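Local coordinates for protein OHCU decarboxylase (Arabidopsis thaliana, PDB 2Q37) that catalyses the stereoselective decarboxylation of OHCU to (S)-allantoin, the last step of uric acid degradation, as the N-terminal domain of a bifunctional plant enzyme, at residues A[56-61]-A[165-170]; A[79-84]-A[131-136]; A[99-104]-A[141-146]. All coordinates share one frame; numbering follows the deposited sequence.

Contact 1 (A[56-61]-A[165-170]). With 3AL (1-[(4S)-2,5-dioxoimidazolidin-4-yl]urea), chain B.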
# COMPACT_ATOMS: atom_id res chain seq x y z
N TYR A 56 12.75 -8.48 -17.65
CA TYR A 56 13.32 -7.26 -17.10
C TYR A 56 12.40 -6.04 -17.21
O TYR A 56 12.38 -5.18 -16.32
CB TYR A 56 14.65 -6.94 -17.78
CG TYR A 56 15.67 -8.05 -17.73
CD1 TYR A 56 15.65 -8.98 -16.70
CD2 TYR A 56 16.65 -8.16 -18.72
CE1 TYR A 56 16.59 -10.00 -16.64
CE2 TYR A 56 17.59 -9.18 -18.68
CZ TYR A 56 17.55 -10.10 -17.64
OH TYR A 56 18.47 -11.12 -17.59
N THR A 57 11.67 -5.94 -18.31
CA THR A 57 10.77 -4.82 -18.51
C THR A 57 9.55 -4.99 -17.62
O THR A 57 8.88 -4.01 -17.26
CB THR A 57 10.34 -4.75 -19.98
OG1 THR A 57 11.50 -4.55 -20.79
CG2 THR A 57 9.34 -3.62 -20.21
N ALA A 58 9.26 -6.23 -17.26
CA ALA A 58 8.11 -6.51 -16.43
C ALA A 58 8.44 -6.12 -15.00
O ALA A 58 7.66 -5.44 -14.33
CB ALA A 58 7.76 -7.99 -16.51
N ARG A 59 9.62 -6.52 -14.54
CA ARG A 59 10.02 -6.20 -13.19
C ARG A 59 10.13 -4.69 -12.94
O ARG A 59 9.74 -4.21 -11.88
CB ARG A 59 11.36 -6.84 -12.87
CG ARG A 59 11.34 -8.33 -12.83
CD ARG A 59 12.71 -8.81 -12.44
NE ARG A 59 12.82 -10.26 -12.35
CZ ARG A 59 13.89 -10.94 -12.76
NH1 ARG A 59 14.93 -10.30 -13.28
NH2 ARG A 59 13.93 -12.25 -12.63
N ASP A 60 10.65 -3.95 -13.91
CA ASP A 60 10.80 -2.51 -13.71
C ASP A 60 9.44 -1.83 -13.64
O ASP A 60 9.22 -0.95 -12.81
CB ASP A 60 11.66 -1.88 -14.80
CG ASP A 60 12.07 -0.45 -14.45
OD1 ASP A 60 13.07 -0.29 -13.70
OD2 ASP A 60 11.39 0.51 -14.90
N ILE A 61 8.53 -2.24 -14.51
CA ILE A 61 7.20 -1.66 -14.49
C ILE A 61 6.50 -2.01 -13.17
O ILE A 61 5.89 -1.16 -12.52
CB ILE A 61 6.38 -2.21 -15.66
CG1 ILE A 61 6.95 -1.67 -16.97
CG2 ILE A 61 4.90 -1.84 -15.48
CD1 ILE A 61 6.29 -2.28 -18.21
N GLU A 165 6.57 -11.83 -4.18
CA GLU A 165 6.01 -13.15 -4.43
C GLU A 165 5.17 -13.10 -5.73
O GLU A 165 5.24 -13.99 -6.58
CB GLU A 165 5.14 -13.58 -3.26
CG GLU A 165 5.94 -13.94 -2.04
CD GLU A 165 6.97 -14.99 -2.35
OE1 GLU A 165 6.58 -16.05 -2.87
OE2 GLU A 165 8.17 -14.77 -2.07
N GLN A 166 4.38 -12.03 -5.88
CA GLN A 166 3.54 -11.83 -7.05
C GLN A 166 4.40 -11.75 -8.31
O GLN A 166 4.04 -12.29 -9.35
CB GLN A 166 2.74 -10.53 -6.87
CG GLN A 166 2.11 -9.95 -8.10
CD GLN A 166 1.01 -10.82 -8.66
OE1 GLN A 166 0.15 -11.31 -7.93
NE2 GLN A 166 1.03 -11.02 -9.97
N MSE A 167 5.53 -11.08 -8.21
CA MSE A 167 6.40 -10.93 -9.36
C MSE A 167 6.99 -12.28 -9.73
O MSE A 167 7.15 -12.58 -10.91
CB MSE A 167 7.52 -9.94 -9.07
CG MSE A 167 8.37 -9.63 -10.29
SE MSE A 167 7.38 -8.78 -11.75
CE MSE A 167 7.56 -10.19 -13.11
N LYS A 168 7.34 -13.08 -8.73
CA LYS A 168 7.89 -14.40 -9.04
C LYS A 168 6.85 -15.24 -9.80
O LYS A 168 7.18 -15.93 -10.76
CB LYS A 168 8.32 -15.13 -7.76
CG LYS A 168 9.53 -14.52 -7.05
CD LYS A 168 10.06 -15.49 -6.01
CE LYS A 168 10.16 -14.85 -4.64
NZ LYS A 168 10.61 -15.82 -3.61
N ILE A 169 5.59 -15.18 -9.37
CA ILE A 169 4.51 -15.92 -9.99
C ILE A 169 4.37 -15.50 -11.45
O ILE A 169 4.19 -16.33 -12.34
CB ILE A 169 3.17 -15.64 -9.28
CG1 ILE A 169 3.17 -16.25 -7.88
CG2 ILE A 169 2.01 -16.16 -10.14
CD1 ILE A 169 2.04 -15.79 -6.99
N THR A 170 4.44 -14.19 -11.65
CA THR A 170 4.32 -13.60 -12.95
C THR A 170 5.46 -14.06 -13.83
O THR A 170 5.22 -14.44 -14.97
CB THR A 170 4.28 -12.07 -12.82
OG1 THR A 170 2.99 -11.68 -12.33
CG2 THR A 170 4.53 -11.39 -14.15
C4 3AL B . -1.13 -17.59 -5.83
C5 3AL B . -1.64 -18.22 -7.02
O5 3AL B . -2.69 -18.20 -7.61
N7 3AL B . -0.64 -19.04 -7.59
C8 3AL B . 0.45 -18.93 -6.75
O8 3AL B . 1.51 -19.52 -6.96
N9 3AL B . 0.20 -18.08 -5.68
N3 3AL B . -2.03 -17.80 -4.69
C2 3AL B . -1.62 -17.18 -3.41
N1 3AL B . -2.37 -17.34 -2.48
O2 3AL B . -0.49 -16.49 -3.36

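Contact 2 (A[79-84]-A[131-136]). With 3AL (1-[(4S)-2,5-dioxoimidazolidin-4-yl]urea), chain B.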
# COMPACT_ATOMS: atom_id res chain seq x y z
N PRO A 79 -6.42 -17.13 -6.04
CA PRO A 79 -7.20 -17.93 -5.10
C PRO A 79 -6.29 -18.04 -3.86
O PRO A 79 -5.05 -18.06 -3.99
CB PRO A 79 -7.36 -19.28 -5.82
CG PRO A 79 -6.13 -19.33 -6.71
CD PRO A 79 -6.06 -17.92 -7.24
N GLN A 80 -6.87 -18.10 -2.67
CA GLN A 80 -6.06 -18.23 -1.47
C GLN A 80 -5.29 -19.54 -1.54
O GLN A 80 -5.62 -20.43 -2.33
CB GLN A 80 -6.93 -18.29 -0.22
CG GLN A 80 -7.92 -17.17 -0.07
CD GLN A 80 -8.60 -17.22 1.29
OE1 GLN A 80 -9.11 -18.28 1.71
NE2 GLN A 80 -8.59 -16.10 1.99
N ILE A 81 -4.25 -19.66 -0.72
CA ILE A 81 -3.48 -20.90 -0.67
C ILE A 81 -4.33 -21.90 0.12
O ILE A 81 -4.52 -21.74 1.33
CB ILE A 81 -2.13 -20.70 0.03
CG1 ILE A 81 -1.21 -19.84 -0.85
CG2 ILE A 81 -1.50 -22.06 0.33
CD1 ILE A 81 -0.88 -20.44 -2.22
N GLY A 82 -4.83 -22.91 -0.56
CA GLY A 82 -5.66 -23.91 0.09
C GLY A 82 -6.98 -24.03 -0.66
O GLY A 82 -7.85 -24.82 -0.30
N ASN A 83 -7.12 -23.22 -1.69
CA ASN A 83 -8.30 -23.23 -2.54
C ASN A 83 -7.82 -23.37 -3.97
O ASN A 83 -6.63 -23.28 -4.25
CB ASN A 83 -9.09 -21.92 -2.41
CG ASN A 83 -9.78 -21.80 -1.08
OD1 ASN A 83 -10.47 -22.72 -0.66
ND2 ASN A 83 -9.60 -20.67 -0.41
N THR A 84 -8.76 -23.62 -4.88
CA THR A 84 -8.43 -23.75 -6.28
C THR A 84 -9.17 -22.65 -7.03
O THR A 84 -10.10 -22.03 -6.50
CB THR A 84 -8.86 -25.13 -6.82
OG1 THR A 84 -10.28 -25.27 -6.67
CG2 THR A 84 -8.17 -26.25 -6.04
N PHE A 131 -3.02 -13.71 1.63
CA PHE A 131 -1.65 -14.18 1.73
C PHE A 131 -1.15 -14.59 0.31
O PHE A 131 -1.70 -15.50 -0.32
CB PHE A 131 -1.60 -15.36 2.69
CG PHE A 131 -0.25 -16.02 2.78
CD1 PHE A 131 0.84 -15.34 3.32
CD2 PHE A 131 -0.07 -17.33 2.33
CE1 PHE A 131 2.10 -15.97 3.41
CE2 PHE A 131 1.18 -17.97 2.43
CZ PHE A 131 2.27 -17.29 2.97
N ILE A 132 -0.11 -13.91 -0.17
CA ILE A 132 0.47 -14.16 -1.50
C ILE A 132 1.85 -14.80 -1.40
O ILE A 132 2.74 -14.30 -0.71
CB ILE A 132 0.62 -12.85 -2.30
CG1 ILE A 132 -0.73 -12.12 -2.37
CG2 ILE A 132 1.14 -13.15 -3.72
CD1 ILE A 132 -1.81 -12.89 -3.14
N ILE A 133 2.03 -15.91 -2.09
CA ILE A 133 3.30 -16.61 -2.08
C ILE A 133 3.34 -17.43 -3.35
O ILE A 133 2.32 -18.00 -3.75
CB ILE A 133 3.40 -17.58 -0.88
CG1 ILE A 133 4.85 -18.04 -0.68
CG2 ILE A 133 2.53 -18.81 -1.12
CD1 ILE A 133 5.04 -19.09 0.47
N CYS A 134 4.50 -17.48 -3.99
CA CYS A 134 4.66 -18.28 -5.18
C CYS A 134 4.69 -19.72 -4.67
O CYS A 134 5.58 -20.09 -3.92
CB CYS A 134 5.98 -17.92 -5.89
SG CYS A 134 6.30 -18.78 -7.46
N ALA A 135 3.68 -20.50 -5.03
CA ALA A 135 3.59 -21.91 -4.63
C ALA A 135 4.22 -22.70 -5.77
O ALA A 135 4.31 -22.19 -6.90
CB ALA A 135 2.14 -22.30 -4.48
N SER A 136 4.67 -23.93 -5.54
CA SER A 136 5.26 -24.65 -6.67
C SER A 136 5.75 -26.03 -6.33
O SER A 136 5.23 -27.03 -6.82
CB SER A 136 6.41 -23.86 -7.28
OG SER A 136 6.09 -23.52 -8.61
C4 3AL B . -1.13 -17.59 -5.83
C5 3AL B . -1.64 -18.22 -7.02
O5 3AL B . -2.69 -18.20 -7.61
N7 3AL B . -0.64 -19.04 -7.59
C8 3AL B . 0.45 -18.93 -6.75
O8 3AL B . 1.51 -19.52 -6.96
N9 3AL B . 0.20 -18.08 -5.68
N3 3AL B . -2.03 -17.80 -4.69
C2 3AL B . -1.62 -17.18 -3.41
N1 3AL B . -2.37 -17.34 -2.48
O2 3AL B . -0.49 -16.49 -3.36
O HOH W 1 -3.64 -17.21 0.58

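Contact 3 (A[99-104]-A[141-146]). With 3AL (1-[(4S)-2,5-dioxoimidazolidin-4-yl]urea), chain B.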
# COMPACT_ATOMS: atom_id res chain seq x y z
N SER A 99 -2.68 -23.84 -10.59
CA SER A 99 -1.85 -24.96 -10.99
C SER A 99 -0.46 -24.90 -10.36
O SER A 99 0.29 -25.89 -10.35
CB SER A 99 -1.72 -25.01 -12.52
OG SER A 99 -2.90 -25.54 -13.11
N GLU A 100 -0.09 -23.72 -9.85
CA GLU A 100 1.19 -23.60 -9.17
C GLU A 100 1.03 -24.42 -7.90
O GLU A 100 2.01 -24.79 -7.26
CB GLU A 100 1.48 -22.15 -8.78
CG GLU A 100 2.06 -21.31 -9.89
CD GLU A 100 1.01 -20.58 -10.70
OE1 GLU A 100 -0.08 -20.32 -10.16
OE2 GLU A 100 1.30 -20.26 -11.88
N GLN A 101 -0.23 -24.71 -7.57
CA GLN A 101 -0.56 -25.48 -6.38
C GLN A 101 -0.72 -27.00 -6.57
O GLN A 101 -1.13 -27.72 -5.64
CB GLN A 101 -1.82 -24.91 -5.74
CG GLN A 101 -1.53 -23.89 -4.68
CD GLN A 101 -2.78 -23.51 -3.90
OE1 GLN A 101 -3.65 -22.79 -4.39
NE2 GLN A 101 -2.88 -24.00 -2.67
N SER A 102 -0.39 -27.50 -7.76
CA SER A 102 -0.49 -28.93 -8.03
C SER A 102 0.27 -29.77 -7.02
O SER A 102 -0.30 -30.71 -6.46
CB SER A 102 0.00 -29.23 -9.44
OG SER A 102 1.09 -28.39 -9.77
N THR A 103 1.54 -29.44 -6.80
CA THR A 103 2.39 -30.15 -5.84
C THR A 103 1.75 -30.15 -4.44
O THR A 103 1.68 -31.17 -3.77
CB THR A 103 3.78 -29.49 -5.73
OG1 THR A 103 4.51 -29.73 -6.94
CG2 THR A 103 4.57 -30.04 -4.55
N ALA A 104 1.27 -29.00 -4.01
CA ALA A 104 0.67 -28.93 -2.70
C ALA A 104 -0.60 -29.79 -2.61
O ALA A 104 -0.89 -30.36 -1.55
CB ALA A 104 0.37 -27.48 -2.36
N ALA A 141 1.62 -27.35 3.95
CA ALA A 141 2.24 -27.32 5.27
C ALA A 141 3.36 -26.27 5.33
O ALA A 141 3.43 -25.46 6.27
CB ALA A 141 2.79 -28.71 5.60
N GLU A 142 4.26 -26.28 4.34
CA GLU A 142 5.34 -25.30 4.33
C GLU A 142 4.75 -23.91 4.18
O GLU A 142 5.18 -22.97 4.85
CB GLU A 142 6.29 -25.57 3.17
CG GLU A 142 6.81 -26.98 3.13
CD GLU A 142 7.57 -27.26 1.86
OE1 GLU A 142 7.31 -26.57 0.86
OE2 GLU A 142 8.41 -28.18 1.85
N MSE A 143 3.75 -23.78 3.32
CA MSE A 143 3.11 -22.50 3.09
C MSE A 143 2.31 -22.01 4.29
O MSE A 143 2.24 -20.82 4.53
CB MSE A 143 2.23 -22.56 1.84
CG MSE A 143 3.04 -22.73 0.57
SE MSE A 143 2.01 -22.35 -1.03
CE MSE A 143 1.61 -24.18 -1.62
N LEU A 144 1.72 -22.94 5.04
CA LEU A 144 0.96 -22.57 6.25
C LEU A 144 1.99 -22.00 7.25
O LEU A 144 1.73 -21.02 7.95
CB LEU A 144 0.28 -23.82 6.81
CG LEU A 144 -0.64 -23.82 8.04
CD1 LEU A 144 0.20 -23.77 9.30
CD2 LEU A 144 -1.61 -22.65 7.98
N HIS A 145 3.16 -22.61 7.27
CA HIS A 145 4.23 -22.17 8.16
C HIS A 145 4.77 -20.81 7.73
O HIS A 145 5.09 -19.96 8.58
CB HIS A 145 5.35 -23.20 8.17
CG HIS A 145 6.56 -22.77 8.94
ND1 HIS A 145 6.57 -22.69 10.32
CD2 HIS A 145 7.77 -22.34 8.52
CE1 HIS A 145 7.74 -22.23 10.71
NE2 HIS A 145 8.49 -22.00 9.65
N ALA A 146 4.91 -20.59 6.42
CA ALA A 146 5.40 -19.31 5.91
C ALA A 146 4.36 -18.22 6.20
O ALA A 146 4.72 -17.06 6.42
CB ALA A 146 5.67 -19.38 4.42
C4 3AL B . -1.13 -17.59 -5.83
C5 3AL B . -1.64 -18.22 -7.02
O5 3AL B . -2.69 -18.20 -7.61
N7 3AL B . -0.64 -19.04 -7.59
C8 3AL B . 0.45 -18.93 -6.75
O8 3AL B . 1.51 -19.52 -6.96
N9 3AL B . 0.20 -18.08 -5.68
N3 3AL B . -2.03 -17.80 -4.69
C2 3AL B . -1.62 -17.18 -3.41
N1 3AL B . -2.37 -17.34 -2.48
O2 3AL B . -0.49 -16.49 -3.36

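Contact 1 (A[56-61]-A[165-170])
Helix-to-helix packing in the all-helical OHCU decarboxylase domain brings Met167 of helix 155-178 against Ala58 and Arg59 of helix 51-64. Met167, present as selenomethionine, leaves its helix with CG opposite the backbone N (chi1 -174°) and then bends at chi2 and chi3, so that one long, unbranched side chain bridges two segments whose nearest CA atoms, those of Arg59 and Met167, are 7.1 Å apart. Its SE atom rests 4.0 Å from CA of Arg59, on the backbone itself, while the methyl CE ends 4.1 Å from CB of Ala58. Alanine suits that spot because a single methyl lets the thioether end come near the helix; Phe39 and Met43 of helix 37-44 also pack on it. Arg59 crosses the Met167 side chain at about a right angle and meets it through CG, which lies 4.1 Å from CG of Met167. Beyond this the arginine runs extended toward the partly exposed edge of the packing, where its NH2 forms a salt bridge with Glu171, one turn further along the partner helix, and its NH1 lies in plane at the ring edge of Tyr56. The contact thus has an apolar middle and an ionic border. Within helix 155-178, Lys168 NZ makes a salt bridge to Glu165 OE2 at 3.1 Å, meeting the syn side of the carboxylate 26° out of its plane.

The other side of helix 155-178 serves the active site. Gln166, through OE1, hydrogen-bonds NE2 of His78, the proton donor, as a second-shell residue, and its own NE2 makes a weak bond to Thr170 OG1. Ile169, pointing to the pocket, sets CD1 3.2 Å from N9 of the bound allantoin.

Contact 2 (A[79-84]-A[131-136])
Ile81 points its side chain at segment 131-136, where Phe131, Ile133 and Ala135 receive it. Its CG1 lies 3.9 Å from CG2 of Ile133 and approaches the Phe131 ring obliquely, 4.2 Å from CD2 of Phe131, while its tip CD1 reaches the methyl CB of Ala135. With CG1 of Ile133 opposite the backbone N (chi1 -166°), the CG2 branch is left to meet Ile81. The same Ile81 lies against the urea of (S)-allantoin, CG1 3.2 Å from N1, so a branched hydrocarbon both fills the gap between the loops and covers the ligand. With an alanine here, the urea would probably lose the hydrocarbon lying against it, and a gap would be likely to open beside Phe131 and Ile133.

Between these two loops the polar contacts to the ligand come from backbone atoms. Phe131 O accepts from N1 at 2.9 Å, Ile133 N donates to O2 and Ile133 O accepts from N9; Ala135 N donates to O8 almost straight (172°). Opposite, Pro79 O takes N1 and, weakly, N3, while a water joins Ile81 N to Phe131 O. This main-chain hold on urea and ring is the part of the (S)-allantoin site of the OHCU decarboxylase domain that the two loops supply.

Contact 3 (A[99-104]-A[141-146])
Met143, a selenomethionine in helix 140-150, lays its terminal methyl over the small side chain of Ala104, CE to CB 3.6 Å. The same methyl lies 4.4 Å from CG of Gln101, so one methyl touches both the N-cap residue and Ala104 in the first turn of helix 102-105. Its CG stands beside the backbone N, opposite the carbonyl carbon (chi1 -67°), and the chain runs on straight before bending at chi3, which carries CE across to Ala104. Ala104 suits this place because its methyl alone separates the helix backbone from the approaching CE. Further along, Met143 also packs on Ile81, Ile133 and Ala135, joining helix 140-150 to the loops that hold the ligand.

The segment 99-104 is built as a type I beta turn from Ser99 to Ser102, running straight into helix 102-105 with Gln101 at its N-cap position. Ser99 O is gripped twice by the last residue of the turn: Ser102 N reaches it at 3.1 Å and Ser102 OG donates to it at 2.7 Å, with the hydroxyl tilted 20° from the carbonyl plane. Serine fits because its short hydroxyl can fold back onto the turn.

Glu100 projects from this turn into the OHCU decarboxylase pocket. It bends at chi2, bringing OE1 2.9 Å from N7 of the allantoin ring, which donates to it at an N-H...O angle of 155°. Only an acceptor can meet that ring N-H, and a glutamate supplies one. Arg173 NH2 forms a salt bridge with the same OE1, so charge and ligand share this oxygen. Nearer the backbone, CB of Glu100 lies 3.2 Å from the ring carbonyl O8.

In the fold
All three contacts border the same (S)-allantoin molecule. Contacts 2 and 3 are neighbours, their centres about 7 Å apart, and their segments alternate along the chain; they pack together where Ser136 O and Thr103 OG1 lie 2.8 Å apart. Contact 1 lies on the other side of the chain's centre, about 17 Å from contact 2 and 20 Å from contact 3 between centres, and encloses both in sequence. Its helix 155-178 nevertheless reaches contact 2 where Glu165 OE1 meets Cys134 N at 2.8 Å, a probable hydrogen bond to the loop whose backbone holds the ligand. Contacts 1 and 3 do not touch, their nearest atoms being about 5 Å apart; both nevertheless touch the ligand, contact 1 through Ile169 and contact 3 through Glu100.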